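Long-range contacts in amino acid adenylation domain-containing protein (Bacillus stratosphericus LAMA 585, PDB 6ULY), which probably selects a branched keto acid and activates it as an acyl adenylate within a nonribosomal synthetase that builds depsipeptides: residues A[188-193]-A[420-425]; A[271-276]-A[301-306]; A[403-408]-A[443-448]. All coordinates share one frame; numbering follows the deposited sequence.

Interaction 1 (A[188-193]-A[420-425])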
# COMPACT_ATOMS: atom_id res chain seq x y z
N CYS A 188 3.18 12.16 -3.79
CA CYS A 188 3.30 13.58 -4.09
C CYS A 188 3.72 13.74 -5.55
O CYS A 188 4.91 13.78 -5.87
CB CYS A 188 4.30 14.20 -3.14
SG CYS A 188 4.00 15.92 -2.79
N VAL A 189 2.73 13.85 -6.43
CA VAL A 189 3.00 13.97 -7.86
C VAL A 189 3.57 15.36 -8.13
O VAL A 189 2.92 16.37 -7.87
CB VAL A 189 1.72 13.72 -8.67
CG1 VAL A 189 1.96 13.93 -10.16
CG2 VAL A 189 1.21 12.30 -8.40
N GLU A 190 4.79 15.40 -8.65
CA GLU A 190 5.48 16.65 -8.95
C GLU A 190 5.45 16.89 -10.46
O GLU A 190 5.95 16.06 -11.23
CB GLU A 190 6.92 16.62 -8.43
CG GLU A 190 7.71 17.89 -8.73
CD GLU A 190 9.06 17.92 -8.05
OE1 GLU A 190 9.56 19.04 -7.79
OE2 GLU A 190 9.64 16.84 -7.79
N HIS A 191 4.87 18.01 -10.87
CA HIS A 191 4.71 18.34 -12.28
C HIS A 191 5.52 19.58 -12.63
O HIS A 191 5.87 20.39 -11.77
CB HIS A 191 3.24 18.57 -12.63
CG HIS A 191 2.51 17.33 -13.02
ND1 HIS A 191 2.76 16.66 -14.20
CD2 HIS A 191 1.54 16.63 -12.39
CE1 HIS A 191 1.97 15.60 -14.28
NE2 HIS A 191 1.22 15.56 -13.19
N SER A 192 5.79 19.72 -13.92
CA SER A 192 6.48 20.88 -14.46
C SER A 192 5.52 21.66 -15.35
O SER A 192 4.45 21.18 -15.73
CB SER A 192 7.72 20.45 -15.24
OG SER A 192 7.34 19.83 -16.46
N HIS A 193 5.92 22.88 -15.70
CA HIS A 193 5.16 23.65 -16.68
C HIS A 193 5.02 22.87 -17.98
O HIS A 193 3.95 22.88 -18.61
CB HIS A 193 5.83 25.00 -16.95
CG HIS A 193 6.02 25.85 -15.73
ND1 HIS A 193 5.12 26.82 -15.35
CD2 HIS A 193 7.02 25.89 -14.82
CE1 HIS A 193 5.55 27.41 -14.26
NE2 HIS A 193 6.70 26.87 -13.91
N GLY A 420 7.81 12.82 -11.31
CA GLY A 420 7.86 11.67 -10.43
C GLY A 420 7.26 11.97 -9.07
O GLY A 420 6.94 13.13 -8.77
N TYR A 421 7.08 10.93 -8.26
CA TYR A 421 6.65 11.13 -6.89
C TYR A 421 7.78 11.75 -6.08
O TYR A 421 8.94 11.34 -6.17
CB TYR A 421 6.23 9.80 -6.27
CG TYR A 421 5.16 9.06 -7.02
CD1 TYR A 421 3.89 9.61 -7.19
CD2 TYR A 421 5.40 7.80 -7.56
CE1 TYR A 421 2.90 8.94 -7.87
CE2 TYR A 421 4.41 7.12 -8.25
CZ TYR A 421 3.17 7.69 -8.40
OH TYR A 421 2.19 7.01 -9.08
N TYR A 422 7.43 12.75 -5.27
CA TYR A 422 8.43 13.51 -4.54
C TYR A 422 9.07 12.64 -3.46
O TYR A 422 8.37 11.99 -2.67
CB TYR A 422 7.78 14.75 -3.92
CG TYR A 422 8.74 15.72 -3.27
CD1 TYR A 422 9.79 16.29 -3.99
CD2 TYR A 422 8.58 16.10 -1.95
CE1 TYR A 422 10.66 17.18 -3.39
CE2 TYR A 422 9.44 16.99 -1.34
CZ TYR A 422 10.48 17.53 -2.07
OH TYR A 422 11.33 18.42 -1.45
N ARG A 423 10.40 12.63 -3.44
CA ARG A 423 11.16 11.97 -2.38
C ARG A 423 10.82 10.48 -2.27
O ARG A 423 10.69 9.93 -1.18
CB ARG A 423 10.94 12.68 -1.04
CG ARG A 423 11.49 14.11 -1.00
CD ARG A 423 12.50 14.28 0.12
NE ARG A 423 11.86 14.67 1.37
CZ ARG A 423 12.35 14.43 2.58
NH1 ARG A 423 13.50 13.78 2.72
NH2 ARG A 423 11.69 14.84 3.65
N ASN A 424 10.67 9.82 -3.42
CA ASN A 424 10.37 8.39 -3.41
C ASN A 424 10.90 7.76 -4.70
O ASN A 424 10.15 7.41 -5.61
CB ASN A 424 8.87 8.13 -3.24
CG ASN A 424 8.57 6.69 -2.92
OD1 ASN A 424 9.36 5.80 -3.24
ND2 ASN A 424 7.44 6.44 -2.27
N ASP A 425 12.22 7.59 -4.75
CA ASP A 425 12.83 6.92 -5.90
C ASP A 425 12.22 5.55 -6.13
O ASP A 425 12.01 5.14 -7.28
CB ASP A 425 14.34 6.77 -5.68
CG ASP A 425 15.06 8.10 -5.62
OD1 ASP A 425 14.39 9.15 -5.78
OD2 ASP A 425 16.29 8.09 -5.41
O HOH W 1 5.82 11.15 -2.96
O HOH W 2 9.31 14.00 -8.18
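Tyr422 and Cys188 meet through both backbone and side chain. Tyr422 N donates to Cys188 O at 2.8 Å, and the two CB atoms lie 3.6 Å apart. The Tyr421 CA-H leans on the same Cys188 carbonyl, its carbon 3.3 Å from Cys188 O, so that oxygen takes a true bond and a weaker C-H contact at once. Two residues along, Glu190 N donates to Gly420 O at 3.1 Å.

The side chains split between the two faces of this antiparallel edge. On one face Val189 and Tyr421 run side by side, pointing the same way, and Val189 CG2 touches the ring at its edge, 3.8 Å from Tyr421 CE1. On the other, Glu190 reaches out with CG anti to the backbone N (chi1 179°) and an extended chain, bringing OE2 to 3.8 Å from Tyr422 CD1, with carboxylate and ring planes perpendicular. Arg423 CG sits over the centre of one face of the Tyr422 ring.

Two waters complete the seam. One accepts from Cys188 N and donates to Tyr422 O, 2.7 Å away; the other donates to Glu190 OE2 and, weakly, to Gly420 O.

Further out, Ser173 binds Glu190 OE1 and Glu335 binds Tyr421 OH. The short, weakly bonded strand 420-421 lies along strand 188-192 at the margin of a mixed sheet, before a type II turn from Tyr421 to Asn424 leads into helix 425-431. Within the turn, Arg423 forms a salt bridge with Asp425 of the second subunit.

Chemically, the join rests on few direct backbone bonds supplemented by water, while the Glu190 carboxylate is satisfied by Ser173 at OE1 and a water at OE2, so its approach to the Tyr422 ring is packing rather than its polar anchorage.

Interaction 2 (A[271-276]-A[301-306]). With QA7 (5'-O-{(S)-hydroxy[(4-methyl-2-oxopentanoyl)oxy]phosphoryl}adenosine), chain C; SO4 (sulfate ion), chain P.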
# COMPACT_ATOMS: atom_id res chain seq x y z
N PRO A 271 -17.13 13.09 -12.67
CA PRO A 271 -17.07 11.63 -12.69
C PRO A 271 -18.46 11.04 -12.91
O PRO A 271 -19.48 11.72 -12.80
CB PRO A 271 -16.50 11.25 -11.32
CG PRO A 271 -15.83 12.50 -10.82
CD PRO A 271 -16.63 13.64 -11.39
N ASN A 272 -18.48 9.74 -13.20
CA ASN A 272 -19.73 9.10 -13.58
C ASN A 272 -20.79 9.21 -12.49
O ASN A 272 -21.99 9.20 -12.79
CB ASN A 272 -19.48 7.64 -13.93
CG ASN A 272 -20.68 6.98 -14.58
OD1 ASN A 272 -20.97 7.22 -15.76
ND2 ASN A 272 -21.39 6.15 -13.82
N PHE A 273 -20.37 9.31 -11.22
CA PHE A 273 -21.34 9.33 -10.13
C PHE A 273 -22.25 10.55 -10.22
O PHE A 273 -23.44 10.48 -9.89
CB PHE A 273 -20.63 9.30 -8.77
CG PHE A 273 -20.02 10.62 -8.36
CD1 PHE A 273 -18.67 10.85 -8.55
CD2 PHE A 273 -20.78 11.61 -7.77
CE1 PHE A 273 -18.10 12.06 -8.18
CE2 PHE A 273 -20.22 12.82 -7.40
CZ PHE A 273 -18.88 13.04 -7.61
N ALA A 274 -21.71 11.69 -10.65
CA ALA A 274 -22.52 12.90 -10.75
C ALA A 274 -23.63 12.72 -11.77
O ALA A 274 -24.76 13.17 -11.55
CB ALA A 274 -21.64 14.10 -11.10
N PHE A 275 -23.33 12.07 -12.89
CA PHE A 275 -24.37 11.79 -13.88
C PHE A 275 -25.43 10.88 -13.28
O PHE A 275 -26.63 11.08 -13.51
CB PHE A 275 -23.76 11.15 -15.12
CG PHE A 275 -22.81 12.05 -15.87
CD1 PHE A 275 -21.50 12.21 -15.43
CD2 PHE A 275 -23.22 12.73 -17.00
CE1 PHE A 275 -20.63 13.03 -16.11
CE2 PHE A 275 -22.35 13.55 -17.69
CZ PHE A 275 -21.05 13.70 -17.24
N ALA A 276 -25.02 9.88 -12.50
CA ALA A 276 -25.99 9.01 -11.85
C ALA A 276 -26.79 9.76 -10.80
O ALA A 276 -27.99 9.50 -10.63
CB ALA A 276 -25.27 7.81 -11.23
N GLY A 301 -15.35 11.45 -16.71
CA GLY A 301 -14.12 10.74 -16.43
C GLY A 301 -13.73 10.82 -14.97
O GLY A 301 -14.28 11.61 -14.20
N ALA A 302 -12.75 9.98 -14.61
CA ALA A 302 -12.18 9.82 -13.27
C ALA A 302 -12.55 8.46 -12.69
O ALA A 302 -11.91 7.99 -11.74
CB ALA A 302 -12.63 10.93 -12.31
N GLU A 303 -13.58 7.82 -13.24
CA GLU A 303 -13.97 6.49 -12.80
C GLU A 303 -14.72 5.81 -13.94
O GLU A 303 -14.88 6.37 -15.03
CB GLU A 303 -14.82 6.55 -11.52
CG GLU A 303 -16.08 7.39 -11.64
CD GLU A 303 -16.84 7.48 -10.32
OE1 GLU A 303 -18.05 7.81 -10.34
OE2 GLU A 303 -16.23 7.22 -9.26
N ALA A 304 -15.18 4.60 -13.68
CA ALA A 304 -15.84 3.81 -14.72
C ALA A 304 -17.03 4.56 -15.30
O ALA A 304 -17.91 5.02 -14.56
CB ALA A 304 -16.29 2.47 -14.15
N VAL A 305 -17.04 4.70 -16.62
CA VAL A 305 -18.14 5.33 -17.34
C VAL A 305 -19.14 4.23 -17.68
O VAL A 305 -18.85 3.32 -18.46
CB VAL A 305 -17.65 6.05 -18.60
CG1 VAL A 305 -18.82 6.73 -19.32
CG2 VAL A 305 -16.58 7.07 -18.24
N VAL A 306 -20.33 4.31 -17.09
CA VAL A 306 -21.35 3.27 -17.23
C VAL A 306 -22.22 3.63 -18.43
O VAL A 306 -22.79 4.73 -18.47
CB VAL A 306 -22.19 3.14 -15.95
CG1 VAL A 306 -23.20 2.01 -16.11
CG2 VAL A 306 -21.30 2.91 -14.75
C01 QA7 C . -10.35 12.45 -17.00
C02 QA7 C . -9.94 12.90 -15.64
C03 QA7 C . -9.13 14.16 -15.73
C04 QA7 C . -9.31 11.70 -15.01
C05 QA7 C . -8.09 11.91 -14.17
C06 QA7 C . -8.05 11.34 -12.79
C10 QA7 C . -6.69 8.29 -11.84
C11 QA7 C . -7.26 7.04 -11.83
C12 QA7 C . -6.80 6.23 -13.11
C13 QA7 C . -7.72 5.46 -13.33
C14 QA7 C . -9.09 6.17 -12.76
C16 QA7 C . -9.78 7.78 -14.38
C18 QA7 C . -11.20 6.68 -15.52
C19 QA7 C . -12.16 6.18 -16.40
C21 QA7 C . -12.09 4.21 -15.37
C23 QA7 C . -10.74 5.87 -14.58
N15 QA7 C . -9.86 6.59 -13.87
N17 QA7 C . -10.59 7.86 -15.39
N20 QA7 C . -12.56 4.97 -16.29
N22 QA7 C . -11.21 4.62 -14.53
N24 QA7 C . -12.66 7.02 -17.41
O07 QA7 C . -6.94 11.38 -12.03
O09 QA7 C . -7.02 9.03 -10.73
O25 QA7 C . -8.74 7.13 -12.04
O26 QA7 C . -7.68 4.21 -12.61
O27 QA7 C . -5.46 5.54 -13.03
O28 QA7 C . -7.19 11.30 -9.64
O29 QA7 C . -5.25 10.60 -10.50
O30 QA7 C . -8.99 10.86 -12.39
O31 QA7 C . -7.20 12.45 -14.61
P08 QA7 C . -6.63 10.55 -10.71
S SO4 P . -14.79 2.93 -10.29
O1 SO4 P . -13.80 3.47 -11.14
O2 SO4 P . -14.26 1.79 -9.64
O3 SO4 P . -15.19 3.86 -9.30
O4 SO4 P . -15.93 2.52 -11.02
O HOH W 3 -16.19 9.01 -14.78
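Glu303 and Phe273 cross at about a right angle, the carboxylate plane turned 77° from the ring. Glu303 OE1 lies at the ring's edge, in its plane, 3.6 Å from Phe273 CD1, and also takes a weak, bent hydrogen bond from Phe273 N at 2.9 Å. In the glutamate, CG is tucked between the backbone N and carbonyl carbon (chi1 57°), which sets it against Pro271 CB, and the extended chain beyond carries OE1 to the helix. Because OE1 sits by the first turn of helix 272-279, the helix end would be expected to stabilise its negative charge.

Asn272 is laid out differently. Its CG is anti to the backbone N (chi1 -169°), which sends the amide across Val306 at about a right angle. OD1 accepts a weak but nearly straight bond from Val306 N, at 3.3 Å, and a further one from Asn300; ND2 lies 3.4 Å from Val306 CG2 and donates to Gln565 of helix 560-570. CB packs tightly on the Ala304 carbonyl, 3.1 Å from Ala304 O.

Topologically, the first turn of a helix in a beta-alpha-beta crossover meets the loop that leaves the crossover's second strand: helix 272-279 follows strand 267-270, and the loop leaves the adjacent parallel strand 297-301 in the central sheet of the AMP-binding domain.

Between them a water accepts weakly from Asn272 N and also from Glu303 N. Pro271 covers the strand end, its CG 3.9 Å from Ala302 CB and its CA-H directed at Gly301 O. On the other side of the loop lies the bound keto acyl adenylate, QA7: Ala302 N comes to 3.1 Å from QA7 N17 of the adenine. Ala304 N donates to O1 of a sulfate, probably from the crystallisation liquor, at 3.1 Å, and Gln565 binds the same ion.

Interaction 3 (A[403-408]-A[443-448])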
# COMPACT_ATOMS: atom_id res chain seq x y z
N PRO A 403 -1.94 -7.68 -28.80
CA PRO A 403 -2.71 -7.17 -29.93
C PRO A 403 -3.94 -6.42 -29.45
O PRO A 403 -4.29 -6.44 -28.27
CB PRO A 403 -3.09 -8.44 -30.72
CG PRO A 403 -2.65 -9.62 -29.86
CD PRO A 403 -2.25 -9.09 -28.52
N GLU A 404 -4.59 -5.75 -30.39
CA GLU A 404 -5.84 -5.08 -30.06
C GLU A 404 -6.88 -6.12 -29.64
O GLU A 404 -6.77 -7.31 -29.94
CB GLU A 404 -6.35 -4.26 -31.24
CG GLU A 404 -5.52 -3.01 -31.53
CD GLU A 404 -6.33 -1.92 -32.24
OE1 GLU A 404 -7.37 -2.26 -32.85
OE2 GLU A 404 -5.94 -0.74 -32.18
N ASP A 405 -7.89 -5.65 -28.90
CA ASP A 405 -8.97 -6.51 -28.40
C ASP A 405 -8.45 -7.58 -27.45
O ASP A 405 -8.98 -8.70 -27.39
CB ASP A 405 -9.74 -7.15 -29.56
CG ASP A 405 -10.46 -6.13 -30.42
OD1 ASP A 405 -11.06 -5.19 -29.86
OD2 ASP A 405 -10.43 -6.27 -31.67
N HIS A 406 -7.40 -7.25 -26.69
CA HIS A 406 -6.85 -8.13 -25.66
C HIS A 406 -6.69 -7.31 -24.38
O HIS A 406 -5.97 -6.31 -24.38
CB HIS A 406 -5.50 -8.72 -26.08
CG HIS A 406 -5.61 -9.91 -26.98
ND1 HIS A 406 -5.39 -11.20 -26.54
CD2 HIS A 406 -5.89 -10.00 -28.31
CE1 HIS A 406 -5.55 -12.03 -27.55
NE2 HIS A 406 -5.85 -11.33 -28.63
N ILE A 407 -7.35 -7.74 -23.31
CA ILE A 407 -7.24 -7.03 -22.04
C ILE A 407 -5.85 -7.21 -21.47
O ILE A 407 -5.38 -8.34 -21.28
CB ILE A 407 -8.32 -7.51 -21.06
CG1 ILE A 407 -9.71 -7.09 -21.55
CG2 ILE A 407 -8.04 -6.95 -19.66
CD1 ILE A 407 -10.85 -7.60 -20.70
N GLY A 408 -5.18 -6.10 -21.17
CA GLY A 408 -3.87 -6.14 -20.56
C GLY A 408 -3.59 -4.90 -19.74
O GLY A 408 -4.51 -4.15 -19.40
N LEU A 443 -6.29 -1.72 -16.18
CA LEU A 443 -6.47 -2.77 -17.17
C LEU A 443 -7.42 -2.29 -18.25
O LEU A 443 -8.39 -1.58 -17.97
CB LEU A 443 -7.02 -4.05 -16.53
CG LEU A 443 -6.17 -4.65 -15.40
CD1 LEU A 443 -6.88 -5.86 -14.82
CD2 LEU A 443 -4.79 -5.03 -15.90
N GLY A 444 -7.13 -2.68 -19.49
CA GLY A 444 -7.99 -2.32 -20.59
C GLY A 444 -7.46 -2.90 -21.89
O GLY A 444 -6.56 -3.74 -21.89
N PHE A 445 -8.04 -2.43 -22.99
CA PHE A 445 -7.64 -2.88 -24.31
C PHE A 445 -7.70 -1.71 -25.27
O PHE A 445 -8.26 -0.66 -24.98
CB PHE A 445 -8.52 -4.04 -24.80
CG PHE A 445 -9.97 -3.70 -24.90
CD1 PHE A 445 -10.50 -3.23 -26.10
CD2 PHE A 445 -10.81 -3.83 -23.81
CE1 PHE A 445 -11.84 -2.91 -26.20
CE2 PHE A 445 -12.15 -3.51 -23.90
CZ PHE A 445 -12.66 -3.05 -25.10
N LEU A 446 -7.09 -1.91 -26.44
CA LEU A 446 -7.15 -0.96 -27.53
C LEU A 446 -7.97 -1.58 -28.66
O LEU A 446 -7.88 -2.78 -28.92
CB LEU A 446 -5.76 -0.57 -28.02
CG LEU A 446 -5.04 0.49 -27.18
CD1 LEU A 446 -3.56 0.56 -27.52
CD2 LEU A 446 -5.69 1.85 -27.39
N HIS A 447 -8.78 -0.75 -29.31
CA HIS A 447 -9.65 -1.21 -30.40
C HIS A 447 -9.76 -0.06 -31.38
O HIS A 447 -10.31 0.99 -31.04
CB HIS A 447 -11.02 -1.62 -29.86
CG HIS A 447 -12.01 -1.95 -30.93
ND1 HIS A 447 -12.20 -3.23 -31.40
CD2 HIS A 447 -12.87 -1.17 -31.62
CE1 HIS A 447 -13.13 -3.22 -32.34
NE2 HIS A 447 -13.55 -1.98 -32.49
N GLU A 448 -9.22 -0.24 -32.59
CA GLU A 448 -9.17 0.83 -33.58
C GLU A 448 -8.43 2.05 -33.04
O GLU A 448 -8.77 3.19 -33.35
CB GLU A 448 -10.57 1.22 -34.06
CG GLU A 448 -11.37 0.07 -34.66
CD GLU A 448 -10.74 -0.49 -35.92
OE1 GLU A 448 -10.16 0.29 -36.70
OE2 GLU A 448 -10.84 -1.72 -36.13
O HOH W 4 -5.76 -4.71 -26.66
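Glu404, Asp405 and Phe445 give up the most surface where the loop 403-408 folds over the end of strand 438-447. Glu404 runs along the strand with its chain extended beyond CG, passing over the Leu446 carbonyl, and its OE1 receives Glu448 N at 2.8 Å on the syn side, 32° out of the carboxylate plane. OE2 takes Gly449 N, so both carboxylate oxygens grip the turn.

Asp405 binds twice: its N donates to Leu446 O at 2.9 Å, nearly in line with that carbonyl, while OD1 offers its syn lone pair to His447 ND1 at 2.7 Å. The carboxylate is twisted 46° from the imidazole, yet OD1 stays close to the ring plane.

Phe445 sets its CB 3.4 Å from His406 O, and the Ile407 side chain crosses that of Phe445 obliquely, CG1 4.1 Å from Phe445 CD2. Beyond, Gly408 and Gly444 form an antiparallel hydrogen-bonded pair where strand 408-413 joins the five-stranded sheet. A water accepts from His406 N and Leu446 N and donates to Pro403 O, joining loop to strand.

The bond to ND1 helps set the imidazole's rotation, and the nearby carboxylate would probably stabilise a protonated His447.

Three separate pieces of one adenylation fold surround the bound adenylate without touching one another. Interactions 2 and 3 are the closest, about 10 Å between nearest atoms and 21 Å between centres; interaction 1 stands about 14 Å, nearest atoms, from either. Only interaction 2 is part of the pocket wall, through Ala302, Glu303 and Ala304. The Val189 side chain of interaction 1 is about 7 Å from the ligand, and His191 NE2 bonds Ser334 O, while the N of Ser334 bonds the adenylate. In interaction 3, the Leu443 side chain lies about 9 Å away and directly follows Asp442, another ligand partner. Along the chain, interaction 2 nests inside interaction 1, which interaction 3 crosses.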